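Local coordinates for conserved protein (Methanothermobacter thermautotrophicus, PDB 1I36) that is of unknown function but binds NADP and resembles 3-hydroxyacid dehydrogenases, so it may be an NADP-dependent oxidoreductase, at residues T14-L19 and V24-S29; R81-D86 and G129-E134; K210-C213 and R218-E221; E225-L230 and I234-P239. The protein carries 1 engineered substitution. All blocks are in the same frame, centred on the assembly; numbering follows the deposited sequence.

Contact 1 of 4, residues T14-L19 and V24-S29; sequences TLASRL and VEVVTS
The flat group at the middle of this contact is the carbonyl of Leu19, which receives the backbone amide of Val24. Val24 N lies 3.0 Å from Leu19 O, with an N-H...O angle of 159°. The donor stands 34° off the carbonyl plane. Val24 CB also packs against this oxygen, at 3.3 Å from Leu19 O, and its CG2 follows at 3.6 Å from the same atom. One oxygen thus takes both a hydrogen bond and the flank of a valine. Across the contact, the carbonyl of Ala16, one helical turn earlier, meets a methyl: Val26 CG1 is 3.9 Å from Ala16 O.

Side chains fill in between. Leu19 touches with its CB rather than its branch. CB touches both Val24 CB and Val26 CG1, and is 4.0 Å from Val26 CG1. Val26 CG1 lies anti to its own carbonyl carbon (chi1 -57°), and this places it over the helix between Ala16 and Leu19. The other methyl reaches Ala16: Val26 CG2 is 4.3 Å from Ala16 CB. All four touching residues are buried. Ala16 also packs on Phe5 and Val24 on Val3, so strand 2-6 shares this interface.

Helix 10-21 here leads through a short turn into strand 25-28, which runs parallel beside strand 2-6. This is the first beta-alpha-beta crossover of a Rossmann-type dinucleotide-binding fold, in keeping with the NADP bound by this domain.

Contact 2 of 4, residues R81-D86 and G129-E134; sequences RGIYVD and GRDAEE
Ile83 reaches from strand 83-86 to the turn and first residues of helix 132-136, touching Asp131 and Glu134. Its CB points toward that segment without touching it. CG1, anti to the carbonyl carbon (chi1 -71°), carries the contact outward. CG1 meets the methylene of Asp131, with Ile83 CG1 3.9 Å from Asp131 CB. At the tip, CD1 keeps the same partner, 3.9 Å from Asp131 CB. CD1 also ends against the aliphatic part of Glu134, although the modelled spacing there is too short to be relied on.

The two acids present carbon to the isoleucine, and both cross it at a slant. Glu134 CG is anti to its backbone N (chi1 -176°). The chain then bends at the next bond, and the carboxylate goes elsewhere: Glu134 OE1 forms a salt bridge with Lys137.

A type I turn from Gly129 to Ala132 brings Asp131 to this place, closed by Ala132 N to Gly129 O at 3.0 Å. Gly129 has a positive phi of 126°, at which a side chain would run into the preceding carbonyl. Asp131 holds the N-cap position, but its carboxylate makes no capping bond. Ile83 and Asp131 both pack on Val108 of strand 106-112, which lies next to strand 83-86 in the sheet.

No hydrogen bond or salt bridge spans the two segments. The contact is therefore apolar in nature even though two of its three residues are acids: only their hydrocarbon parts meet the buried isoleucine.

Contact 3 of 4, residues K210-C213 and R218-E221; sequences KSSC and RRYE
Helix 202-214 bends sharply into helix 216-231, and across this bend Arg219 reaches back to Ser211 and Ser212. The bend belongs to the mainly helical C-terminal part of the chain, whose family falls in the same clan as the C-terminal domain of 6-phosphogluconate dehydrogenase.

Arg219 starts toward the other helix. Its chain bends at CB-CG (chi2 -66°), and the guanidinium comes to lie beside the backbone of Ser211 and Ser212. One of its faces is covered by Ser212 CA and by Ser211 O. One terminal nitrogen sits against carbon: Arg219 NH2 is 3.9 Å from Ser211 CB and 4.0 Å from Ser211 C. Nearer the root of the group, Arg219 NE lies 4.1 Å from Ser212 OG, which is no hydrogen bond.

The serine hydroxyls look to other partners. Ser211 OG bonds to Ser207 O, one turn back in its own helix. Ser212 OG makes weak bonds to Arg208 O and to Ser170 OG. Phe246 of helix 238-249 packs on both Ser212 and Arg219.

Ser211 O lies over the guanidinium face, so the N-H groups, which point outward in the plane, do not aim at it. The link is packing of a charged, flat group on polar backbone. Its positive charge lies near the C-terminal end of helix 202-214, where it would probably be favoured by the partial negative charge of the helix end.

Contact 4 of 4, residues E225-L230 and I234-P239; sequences EVQDML and IDPVMP
Gln227 meets Pro236 and Pro239 with its amide group, and its side chain crosses both prolines at about a right angle. CG is anti to the backbone N (chi1 161°), and a bend at the next bond brings the amide over to the two rings. The two ends of the amide divide the work. Gln227 NE2 comes to 3.2 Å from Pro236 CG, while Gln227 OE1 lies 3.0 Å from Pro239 CB. A water ties the amide to the backbone. It donates to Gln227 OE1 at 2.8 Å and to Pro236 O at 2.8 Å. With an alanine here, the water would probably lose its side-chain partner and a gap would be likely to open beside both proline rings.

Leu230 is set differently. It runs alongside Pro236 in the opposite sense, with Leu230 CB 4.0 Å from Pro236 CB. It meets Pro239 at a slant, with Leu230 CD1 3.7 Å from Pro239 CG. Ile234 adds a looser touch, CD1 to Leu230 CD2. Its backbone is hydrogen-bonded: Ile234 N donates to Leu230 O at 2.9 Å. This bond ties the start of the linker to the last turn of helix 216-231.

Leu230 also packs on Leu161 of helix 154-182. In the second subunit, Glu175 accepts the backbone amides of Val237 and Met238, and Ala179 packs on Leu230. The arrangement is a short proline-containing connection between consecutive helices, 216-231 and 238-249, and it lies at the interface with the second subunit.

How the contacts relate
Contacts 1 and 2 reach the same sheet of the NADP-binding part. Their centres are 17 Å apart and they do not touch. Contacts 3 and 4 share helix 216-231 in the helical part, also with centres 17 Å apart, and they touch where Arg218 NH2 packs 4.0 Å from Glu225 OE2. Neither contact 1 nor contact 3 touches NADP: the Ala16 side chain is about 11 Å from it and the Arg219 side chain about 12 Å, although the centres of these contacts are 32 Å apart. Glu225, in the helical segment of contact 4, bonds to the cofactor-binding residue Asn89, which connects the two parts.

Contact 1 of 4, residues T14-L19 and V24-S29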
loop_
_atom_site.group_PDB
_atom_site.type_symbol
_atom_site.label_atom_id
_atom_site.label_comp_id
_atom_site.label_asym_id
_atom_site.label_seq_id
_atom_site.Cartn_x
_atom_site.Cartn_y
_atom_site.Cartn_z
ATOM N N THR A 14 -26.541 -13.737 -13.793
ATOM C CA THR A 14 -25.695 -12.880 -14.606
ATOM C C THR A 14 -24.980 -13.652 -15.713
ATOM O O THR A 14 -25.058 -13.273 -16.885
ATOM C CB THR A 14 -24.679 -12.154 -13.710
ATOM O OG1 THR A 14 -25.390 -11.414 -12.715
ATOM C CG2 THR A 14 -23.826 -11.210 -14.509
ATOM N N LEU A 15 -24.280 -14.725 -15.339
ATOM C CA LEU A 15 -23.551 -15.563 -16.296
ATOM C C LEU A 15 -24.484 -16.323 -17.225
ATOM O O LEU A 15 -24.237 -16.384 -18.419
ATOM C CB LEU A 15 -22.665 -16.585 -15.550
ATOM C CG LEU A 15 -21.602 -15.987 -14.613
ATOM C CD1 LEU A 15 -20.819 -17.094 -13.895
ATOM C CD2 LEU A 15 -20.670 -15.101 -15.414
ATOM N N ALA A 16 -25.538 -16.933 -16.684
ATOM C CA ALA A 16 -26.473 -17.682 -17.515
ATOM C C ALA A 16 -27.127 -16.791 -18.578
ATOM O O ALA A 16 -27.254 -17.186 -19.732
ATOM C CB ALA A 16 -27.533 -18.345 -16.661
ATOM N N SER A 17 -27.497 -15.577 -18.186
ATOM C CA SER A 17 -28.127 -14.620 -19.073
ATOM C C SER A 17 -27.206 -14.281 -20.269
ATOM O O SER A 17 -27.666 -14.227 -21.431
ATOM C CB SER A 17 -28.474 -13.369 -18.257
ATOM O OG SER A 17 -29.147 -12.414 -19.027
ATOM N N ARG A 18 -25.915 -14.105 -19.994
ATOM C CA ARG A 18 -24.928 -13.788 -21.036
ATOM C C ARG A 18 -24.747 -14.973 -21.980
ATOM O O ARG A 18 -24.764 -14.825 -23.215
ATOM C CB ARG A 18 -23.583 -13.409 -20.408
ATOM C CG ARG A 18 -22.426 -13.178 -21.389
ATOM C CD ARG A 18 -22.775 -12.124 -22.456
ATOM N NE ARG A 18 -23.063 -10.817 -21.873
ATOM C CZ ARG A 18 -22.128 -9.978 -21.427
ATOM N NH1 ARG A 18 -20.842 -10.322 -21.482
ATOM N NH2 ARG A 18 -22.465 -8.756 -21.018
ATOM N N LEU A 19 -24.572 -16.153 -21.401
ATOM C CA LEU A 19 -24.393 -17.378 -22.180
ATOM C C LEU A 19 -25.608 -17.666 -23.079
ATOM O O LEU A 19 -25.469 -18.062 -24.238
ATOM C CB LEU A 19 -24.156 -18.571 -21.232
ATOM C CG LEU A 19 -22.892 -18.542 -20.355
ATOM C CD1 LEU A 19 -22.925 -19.680 -19.363
ATOM C CD2 LEU A 19 -21.639 -18.668 -21.235
ATOM N N VAL A 24 -26.111 -20.465 -25.988
ATOM C CA VAL A 24 -25.817 -21.638 -25.167
ATOM C C VAL A 24 -27.070 -22.075 -24.430
ATOM O O VAL A 24 -27.810 -21.249 -23.936
ATOM C CB VAL A 24 -24.695 -21.296 -24.138
ATOM C CG1 VAL A 24 -24.436 -22.452 -23.154
ATOM C CG2 VAL A 24 -23.444 -20.918 -24.879
ATOM N N GLU A 25 -27.340 -23.375 -24.382
ATOM C CA GLU A 25 -28.497 -23.812 -23.621
ATOM C C GLU A 25 -28.056 -23.919 -22.153
ATOM O O GLU A 25 -27.121 -24.626 -21.854
ATOM C CB GLU A 25 -28.991 -25.180 -24.068
ATOM C CG GLU A 25 -30.421 -25.380 -23.580
ATOM C CD GLU A 25 -30.795 -26.819 -23.349
ATOM O OE1 GLU A 25 -30.134 -27.724 -23.911
ATOM O OE2 GLU A 25 -31.777 -27.036 -22.601
ATOM N N VAL A 26 -28.675 -23.156 -21.265
ATOM C CA VAL A 26 -28.321 -23.176 -19.848
ATOM C C VAL A 26 -29.407 -23.920 -19.087
ATOM O O VAL A 26 -30.588 -23.702 -19.350
ATOM C CB VAL A 26 -28.151 -21.732 -19.314
ATOM C CG1 VAL A 26 -27.113 -21.019 -20.144
ATOM C CG2 VAL A 26 -29.427 -20.943 -19.468
ATOM N N VAL A 27 -29.013 -24.812 -18.172
ATOM C CA VAL A 27 -29.993 -25.605 -17.415
ATOM C C VAL A 27 -29.733 -25.590 -15.911
ATOM O O VAL A 27 -28.611 -25.384 -15.472
ATOM C CB VAL A 27 -30.049 -27.111 -17.873
ATOM C CG1 VAL A 27 -30.061 -27.240 -19.397
ATOM C CG2 VAL A 27 -28.931 -27.914 -17.268
ATOM N N THR A 28 -30.778 -25.820 -15.128
ATOM C CA THR A 28 -30.628 -25.844 -13.678
ATOM C C THR A 28 -31.823 -26.598 -13.071
ATOM O O THR A 28 -32.844 -26.749 -13.735
ATOM C CB THR A 28 -30.585 -24.395 -13.106
ATOM O OG1 THR A 28 -30.055 -24.435 -11.786
ATOM C CG2 THR A 28 -31.968 -23.793 -13.050
ATOM N N SER A 29 -31.666 -27.078 -11.833
ATOM C CA SER A 29 -32.714 -27.801 -11.121
ATOM C C SER A 29 -33.319 -26.881 -10.082
ATOM O O SER A 29 -32.600 -26.335 -9.247
ATOM C CB SER A 29 -32.121 -29.023 -10.430
ATOM O OG SER A 29 -33.102 -29.705 -9.680
#

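Contact 2 of 4, residues R81-D86 and G129-E134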
loop_
_atom_site.group_PDB
_atom_site.type_symbol
_atom_site.label_atom_id
_atom_site.label_comp_id
_atom_site.label_asym_id
_atom_site.label_seq_id
_atom_site.Cartn_x
_atom_site.Cartn_y
_atom_site.Cartn_z
ATOM N N ARG A 81 -18.948 -35.828 -15.000
ATOM C CA ARG A 81 -17.840 -36.417 -15.738
ATOM C C ARG A 81 -17.197 -35.352 -16.637
ATOM O O ARG A 81 -16.110 -35.554 -17.181
ATOM C CB ARG A 81 -18.311 -37.623 -16.558
ATOM C CG ARG A 81 -18.525 -38.878 -15.711
ATOM C CD ARG A 81 -18.995 -40.027 -16.561
ATOM N NE ARG A 81 -19.280 -41.182 -15.717
ATOM C CZ ARG A 81 -18.384 -42.102 -15.368
ATOM N NH1 ARG A 81 -17.124 -42.019 -15.804
ATOM N NH2 ARG A 81 -18.739 -43.063 -14.517
ATOM N N GLY A 82 -17.859 -34.205 -16.740
ATOM C CA GLY A 82 -17.322 -33.091 -17.517
ATOM C C GLY A 82 -16.479 -32.237 -16.568
ATOM O O GLY A 82 -15.748 -32.763 -15.704
ATOM N N ILE A 83 -16.589 -30.920 -16.713
ATOM C CA ILE A 83 -15.862 -29.990 -15.847
ATOM C C ILE A 83 -16.807 -29.367 -14.813
ATOM O O ILE A 83 -17.931 -28.980 -15.115
ATOM C CB ILE A 83 -15.202 -28.882 -16.682
ATOM C CG1 ILE A 83 -14.041 -29.489 -17.449
ATOM C CG2 ILE A 83 -14.644 -27.775 -15.811
ATOM C CD1 ILE A 83 -13.657 -28.643 -18.580
ATOM N N TYR A 84 -16.339 -29.346 -13.577
ATOM C CA TYR A 84 -17.078 -28.777 -12.450
ATOM C C TYR A 84 -16.317 -27.485 -12.059
ATOM O O TYR A 84 -15.133 -27.518 -11.719
ATOM C CB TYR A 84 -17.064 -29.767 -11.288
ATOM C CG TYR A 84 -17.923 -29.316 -10.118
ATOM C CD1 TYR A 84 -17.362 -28.567 -9.069
ATOM C CD2 TYR A 84 -19.251 -29.688 -10.031
ATOM C CE1 TYR A 84 -18.110 -28.222 -7.948
ATOM C CE2 TYR A 84 -20.018 -29.353 -8.927
ATOM C CZ TYR A 84 -19.436 -28.620 -7.882
ATOM O OH TYR A 84 -20.184 -28.311 -6.791
ATOM N N VAL A 85 -16.999 -26.362 -12.216
ATOM C CA VAL A 85 -16.451 -25.040 -11.950
ATOM C C VAL A 85 -17.008 -24.480 -10.653
ATOM O O VAL A 85 -18.191 -24.196 -10.548
ATOM C CB VAL A 85 -16.792 -24.101 -13.114
ATOM C CG1 VAL A 85 -16.078 -22.768 -12.962
ATOM C CG2 VAL A 85 -16.372 -24.771 -14.442
ATOM N N ASP A 86 -16.157 -24.387 -9.647
ATOM C CA ASP A 86 -16.591 -23.867 -8.362
ATOM C C ASP A 86 -16.239 -22.371 -8.298
ATOM O O ASP A 86 -15.066 -21.986 -8.330
ATOM C CB ASP A 86 -15.958 -24.652 -7.212
ATOM C CG ASP A 86 -16.578 -24.283 -5.855
ATOM O OD1 ASP A 86 -16.536 -23.098 -5.466
ATOM O OD2 ASP A 86 -17.124 -25.164 -5.180
ATOM N N GLY A 129 -6.428 -24.784 -12.603
ATOM C CA GLY A 129 -6.654 -26.223 -12.679
ATOM C C GLY A 129 -6.295 -26.674 -14.085
ATOM O O GLY A 129 -6.260 -25.857 -15.025
ATOM N N ARG A 130 -6.119 -27.987 -14.261
ATOM C CA ARG A 130 -5.743 -28.574 -15.556
ATOM C C ARG A 130 -6.759 -28.331 -16.632
ATOM O O ARG A 130 -6.430 -28.265 -17.819
ATOM C CB ARG A 130 -5.548 -30.101 -15.451
ATOM C CG ARG A 130 -4.458 -30.542 -14.550
ATOM C CD ARG A 130 -4.270 -32.082 -14.655
ATOM N NE ARG A 130 -3.892 -32.501 -16.002
ATOM C CZ ARG A 130 -4.718 -33.115 -16.835
ATOM N NH1 ARG A 130 -5.954 -33.381 -16.453
ATOM N NH2 ARG A 130 -4.298 -33.498 -18.030
ATOM N N ASP A 131 -8.007 -28.279 -16.216
ATOM C CA ASP A 131 -9.110 -28.054 -17.123
ATOM C C ASP A 131 -9.545 -26.598 -17.221
ATOM O O ASP A 131 -10.612 -26.312 -17.787
ATOM C CB ASP A 131 -10.288 -28.887 -16.649
ATOM C CG ASP A 131 -9.934 -30.374 -16.563
ATOM O OD1 ASP A 131 -9.919 -31.015 -17.630
ATOM O OD2 ASP A 131 -9.616 -30.855 -15.443
ATOM N N ALA A 132 -8.741 -25.680 -16.682
ATOM C CA ALA A 132 -9.106 -24.250 -16.706
ATOM C C ALA A 132 -9.250 -23.703 -18.140
ATOM O O ALA A 132 -10.167 -22.902 -18.456
ATOM C CB ALA A 132 -8.055 -23.428 -15.893
ATOM N N GLU A 133 -8.333 -24.125 -19.010
ATOM C CA GLU A 133 -8.360 -23.724 -20.414
ATOM C C GLU A 133 -9.660 -24.152 -21.076
ATOM O O GLU A 133 -10.204 -23.445 -21.921
ATOM C CB GLU A 133 -7.218 -24.381 -21.180
ATOM C CG GLU A 133 -5.850 -23.825 -20.916
ATOM C CD GLU A 133 -4.832 -24.415 -21.890
ATOM O OE1 GLU A 133 -5.084 -24.357 -23.122
ATOM O OE2 GLU A 133 -3.807 -24.967 -21.423
ATOM N N GLU A 134 -10.182 -25.303 -20.671
ATOM C CA GLU A 134 -11.425 -25.800 -21.241
ATOM C C GLU A 134 -12.623 -24.932 -20.801
ATOM O O GLU A 134 -13.521 -24.643 -21.605
ATOM C CB GLU A 134 -11.606 -27.271 -20.868
ATOM C CG GLU A 134 -12.826 -27.977 -21.472
ATOM C CD GLU A 134 -12.826 -28.063 -22.992
ATOM O OE1 GLU A 134 -11.722 -28.101 -23.608
ATOM O OE2 GLU A 134 -13.946 -28.091 -23.562
#

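Contact 3 of 4, residues K210-C213 and R218-E221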
loop_
_atom_site.group_PDB
_atom_site.type_symbol
_atom_site.label_atom_id
_atom_site.label_comp_id
_atom_site.label_asym_id
_atom_site.label_seq_id
_atom_site.Cartn_x
_atom_site.Cartn_y
_atom_site.Cartn_z
ATOM N N LYS A 210 -13.163 6.415 1.347
ATOM C CA LYS A 210 -14.606 6.568 1.477
ATOM C C LYS A 210 -15.326 5.219 1.449
ATOM O O LYS A 210 -16.143 4.941 2.314
ATOM C CB LYS A 210 -15.140 7.466 0.363
ATOM C CG LYS A 210 -15.012 8.958 0.633
ATOM C CD LYS A 210 -15.905 9.387 1.799
ATOM C CE LYS A 210 -17.399 9.252 1.472
ATOM N NZ LYS A 210 -17.829 10.173 0.386
ATOM N N SER A 211 -15.004 4.379 0.470
ATOM C CA SER A 211 -15.628 3.067 0.346
ATOM C C SER A 211 -15.362 2.197 1.573
ATOM O O SER A 211 -16.262 1.497 2.050
ATOM C CB SER A 211 -15.115 2.350 -0.896
ATOM O OG SER A 211 -15.124 3.214 -2.018
ATOM N N SER A 212 -14.133 2.264 2.090
ATOM C CA SER A 212 -13.735 1.487 3.266
ATOM C C SER A 212 -14.528 1.864 4.508
ATOM O O SER A 212 -14.767 1.027 5.388
ATOM C CB SER A 212 -12.226 1.640 3.542
ATOM O OG SER A 212 -11.471 0.772 2.707
ATOM N N CYS A 213 -14.909 3.132 4.603
ATOM C CA CYS A 213 -15.681 3.586 5.753
ATOM C C CYS A 213 -17.165 3.257 5.574
ATOM O O CYS A 213 -17.821 2.780 6.501
ATOM C CB CYS A 213 -15.449 5.080 5.968
ATOM S SG CYS A 213 -13.676 5.440 6.162
ATOM N N ARG A 218 -18.870 -4.805 6.432
ATOM C CA ARG A 218 -18.590 -5.898 5.506
ATOM C C ARG A 218 -17.078 -6.130 5.406
ATOM O O ARG A 218 -16.629 -7.274 5.389
ATOM C CB ARG A 218 -19.188 -5.614 4.123
ATOM C CG ARG A 218 -18.909 -6.709 3.060
ATOM C CD ARG A 218 -19.499 -8.090 3.438
ATOM N NE ARG A 218 -18.971 -9.185 2.601
ATOM C CZ ARG A 218 -18.542 -10.361 3.071
ATOM N NH1 ARG A 218 -18.575 -10.619 4.375
ATOM N NH2 ARG A 218 -18.049 -11.276 2.239
ATOM N N ARG A 219 -16.305 -5.041 5.376
ATOM C CA ARG A 219 -14.851 -5.126 5.293
ATOM C C ARG A 219 -14.258 -5.875 6.480
ATOM O O ARG A 219 -13.267 -6.594 6.341
ATOM C CB ARG A 219 -14.220 -3.725 5.234
ATOM C CG ARG A 219 -14.439 -2.971 3.932
ATOM C CD ARG A 219 -13.730 -3.629 2.750
ATOM N NE ARG A 219 -13.537 -2.659 1.683
ATOM C CZ ARG A 219 -14.473 -2.287 0.819
ATOM N NH1 ARG A 219 -15.688 -2.826 0.873
ATOM N NH2 ARG A 219 -14.216 -1.308 -0.046
ATOM N N TYR A 220 -14.841 -5.661 7.653
ATOM C CA TYR A 220 -14.377 -6.311 8.870
ATOM C C TYR A 220 -14.571 -7.826 8.777
ATOM O O TYR A 220 -13.659 -8.595 9.122
ATOM C CB TYR A 220 -15.117 -5.763 10.082
ATOM C CG TYR A 220 -14.738 -6.454 11.351
ATOM C CD1 TYR A 220 -13.523 -6.182 11.969
ATOM C CD2 TYR A 220 -15.591 -7.386 11.945
ATOM C CE1 TYR A 220 -13.155 -6.807 13.144
ATOM C CE2 TYR A 220 -15.235 -8.026 13.132
ATOM C CZ TYR A 220 -14.013 -7.728 13.725
ATOM O OH TYR A 220 -13.641 -8.343 14.902
ATOM N N GLU A 221 -15.751 -8.233 8.301
ATOM C CA GLU A 221 -16.096 -9.646 8.129
ATOM C C GLU A 221 -15.164 -10.230 7.063
ATOM O O GLU A 221 -14.657 -11.333 7.208
ATOM C CB GLU A 221 -17.548 -9.819 7.645
ATOM C CG GLU A 221 -18.674 -9.259 8.540
ATOM C CD GLU A 221 -18.664 -9.794 9.955
ATOM O OE1 GLU A 221 -18.500 -11.023 10.148
ATOM O OE2 GLU A 221 -18.830 -8.969 10.886
#

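Contact 4 of 4, residues E225-L230 and I234-P239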
loop_
_atom_site.group_PDB
_atom_site.type_symbol
_atom_site.label_atom_id
_atom_site.label_comp_id
_atom_site.label_asym_id
_atom_site.label_seq_id
_atom_site.Cartn_x
_atom_site.Cartn_y
_atom_site.Cartn_z
ATOM N N GLU A 225 -12.072 -13.406 7.180
ATOM C CA GLU A 225 -11.915 -14.503 6.215
ATOM C C GLU A 225 -10.513 -14.487 5.642
ATOM O O GLU A 225 -9.898 -15.534 5.486
ATOM C CB GLU A 225 -12.910 -14.376 5.054
ATOM C CG GLU A 225 -14.358 -14.379 5.471
ATOM C CD GLU A 225 -15.332 -14.082 4.313
ATOM O OE1 GLU A 225 -14.896 -13.751 3.175
ATOM O OE2 GLU A 225 -16.555 -14.181 4.565
ATOM N N VAL A 226 -10.035 -13.303 5.249
ATOM C CA VAL A 226 -8.684 -13.173 4.706
ATOM C C VAL A 226 -7.676 -13.712 5.713
ATOM O O VAL A 226 -6.738 -14.408 5.347
ATOM C CB VAL A 226 -8.321 -11.680 4.367
ATOM C CG1 VAL A 226 -6.804 -11.496 4.265
ATOM C CG2 VAL A 226 -8.985 -11.263 3.074
ATOM N N GLN A 227 -7.854 -13.357 6.977
ATOM C CA GLN A 227 -6.952 -13.817 8.005
ATOM C C GLN A 227 -6.952 -15.355 8.023
ATOM O O GLN A 227 -5.895 -15.974 8.037
ATOM C CB GLN A 227 -7.408 -13.246 9.357
ATOM C CG GLN A 227 -6.880 -13.958 10.617
ATOM C CD GLN A 227 -5.376 -13.892 10.782
ATOM O OE1 GLN A 227 -4.781 -12.828 10.688
ATOM N NE2 GLN A 227 -4.756 -15.041 11.066
ATOM N N ASP A 228 -8.142 -15.958 8.023
ATOM C CA ASP A 228 -8.222 -17.430 8.029
ATOM C C ASP A 228 -7.575 -18.029 6.773
ATOM O O ASP A 228 -6.776 -18.966 6.873
ATOM C CB ASP A 228 -9.676 -17.892 8.202
ATOM C CG ASP A 228 -10.174 -17.677 9.627
ATOM O OD1 ASP A 228 -9.329 -17.473 10.523
ATOM O OD2 ASP A 228 -11.401 -17.680 9.863
ATOM N N MET A 229 -7.812 -17.414 5.610
ATOM C CA MET A 229 -7.230 -17.908 4.370
ATOM C C MET A 229 -5.709 -17.814 4.386
ATOM O O MET A 229 -5.023 -18.783 4.052
ATOM C CB MET A 229 -7.856 -17.216 3.152
ATOM C CG MET A 229 -9.383 -17.538 2.981
ATOM S SD MET A 229 -10.202 -16.856 1.486
ATOM C CE MET A 229 -12.030 -17.101 1.879
ATOM N N LEU A 230 -5.165 -16.673 4.818
ATOM C CA LEU A 230 -3.729 -16.520 4.911
ATOM C C LEU A 230 -3.133 -17.545 5.877
ATOM O O LEU A 230 -2.016 -18.014 5.668
ATOM C CB LEU A 230 -3.361 -15.114 5.402
ATOM C CG LEU A 230 -3.212 -14.007 4.377
ATOM C CD1 LEU A 230 -2.814 -12.725 5.140
ATOM C CD2 LEU A 230 -2.109 -14.413 3.348
ATOM N N ILE A 234 0.587 -19.337 5.732
ATOM C CA ILE A 234 1.667 -18.770 6.568
ATOM C C ILE A 234 1.132 -18.455 7.980
ATOM O O ILE A 234 0.002 -18.797 8.308
ATOM C CB ILE A 234 2.199 -17.422 5.965
ATOM C CG1 ILE A 234 1.073 -16.387 5.899
ATOM C CG2 ILE A 234 2.699 -17.619 4.545
ATOM C CD1 ILE A 234 1.534 -14.922 5.591
ATOM N N ASP A 235 1.967 -17.839 8.819
ATOM C CA ASP A 235 1.548 -17.385 10.165
ATOM C C ASP A 235 1.458 -15.867 9.945
ATOM O O ASP A 235 2.449 -15.148 10.093
ATOM C CB ASP A 235 2.609 -17.724 11.221
ATOM C CG ASP A 235 2.722 -19.236 11.471
ATOM O OD1 ASP A 235 1.744 -19.960 11.198
ATOM O OD2 ASP A 235 3.793 -19.707 11.925
ATOM N N PRO A 236 0.267 -15.371 9.563
ATOM C CA PRO A 236 0.025 -13.943 9.284
ATOM C C PRO A 236 0.162 -12.977 10.458
ATOM O O PRO A 236 -0.324 -13.248 11.551
ATOM C CB PRO A 236 -1.386 -13.948 8.684
ATOM C CG PRO A 236 -2.036 -15.039 9.414
ATOM C CD PRO A 236 -0.993 -16.128 9.531
ATOM N N VAL A 237 0.814 -11.840 10.191
ATOM C CA VAL A 237 1.037 -10.791 11.194
ATOM C C VAL A 237 0.195 -9.534 10.980
ATOM O O VAL A 237 -0.375 -9.003 11.934
ATOM C CB VAL A 237 2.499 -10.364 11.187
ATOM C CG1 VAL A 237 2.708 -9.162 12.121
ATOM C CG2 VAL A 237 3.375 -11.556 11.583
ATOM N N MET A 238 0.089 -9.075 9.734
ATOM C CA MET A 238 -0.653 -7.855 9.419
ATOM C C MET A 238 -2.183 -7.840 9.597
ATOM O O MET A 238 -2.746 -6.842 10.059
ATOM C CB MET A 238 -0.270 -7.360 8.009
ATOM C CG MET A 238 1.212 -7.042 7.806
ATOM S SD MET A 238 1.732 -5.558 8.738
ATOM C CE MET A 238 1.052 -4.284 7.721
ATOM N N PRO A 239 -2.887 -8.956 9.290
ATOM C CA PRO A 239 -4.349 -8.919 9.461
ATOM C C PRO A 239 -4.857 -8.539 10.875
ATOM O O PRO A 239 -5.926 -7.949 11.002
ATOM C CB PRO A 239 -4.775 -10.343 9.080
ATOM C CG PRO A 239 -3.708 -10.771 8.093
ATOM C CD PRO A 239 -2.453 -10.273 8.768
HETATM O O HOH W 1 -2.564 -11.585 11.877
#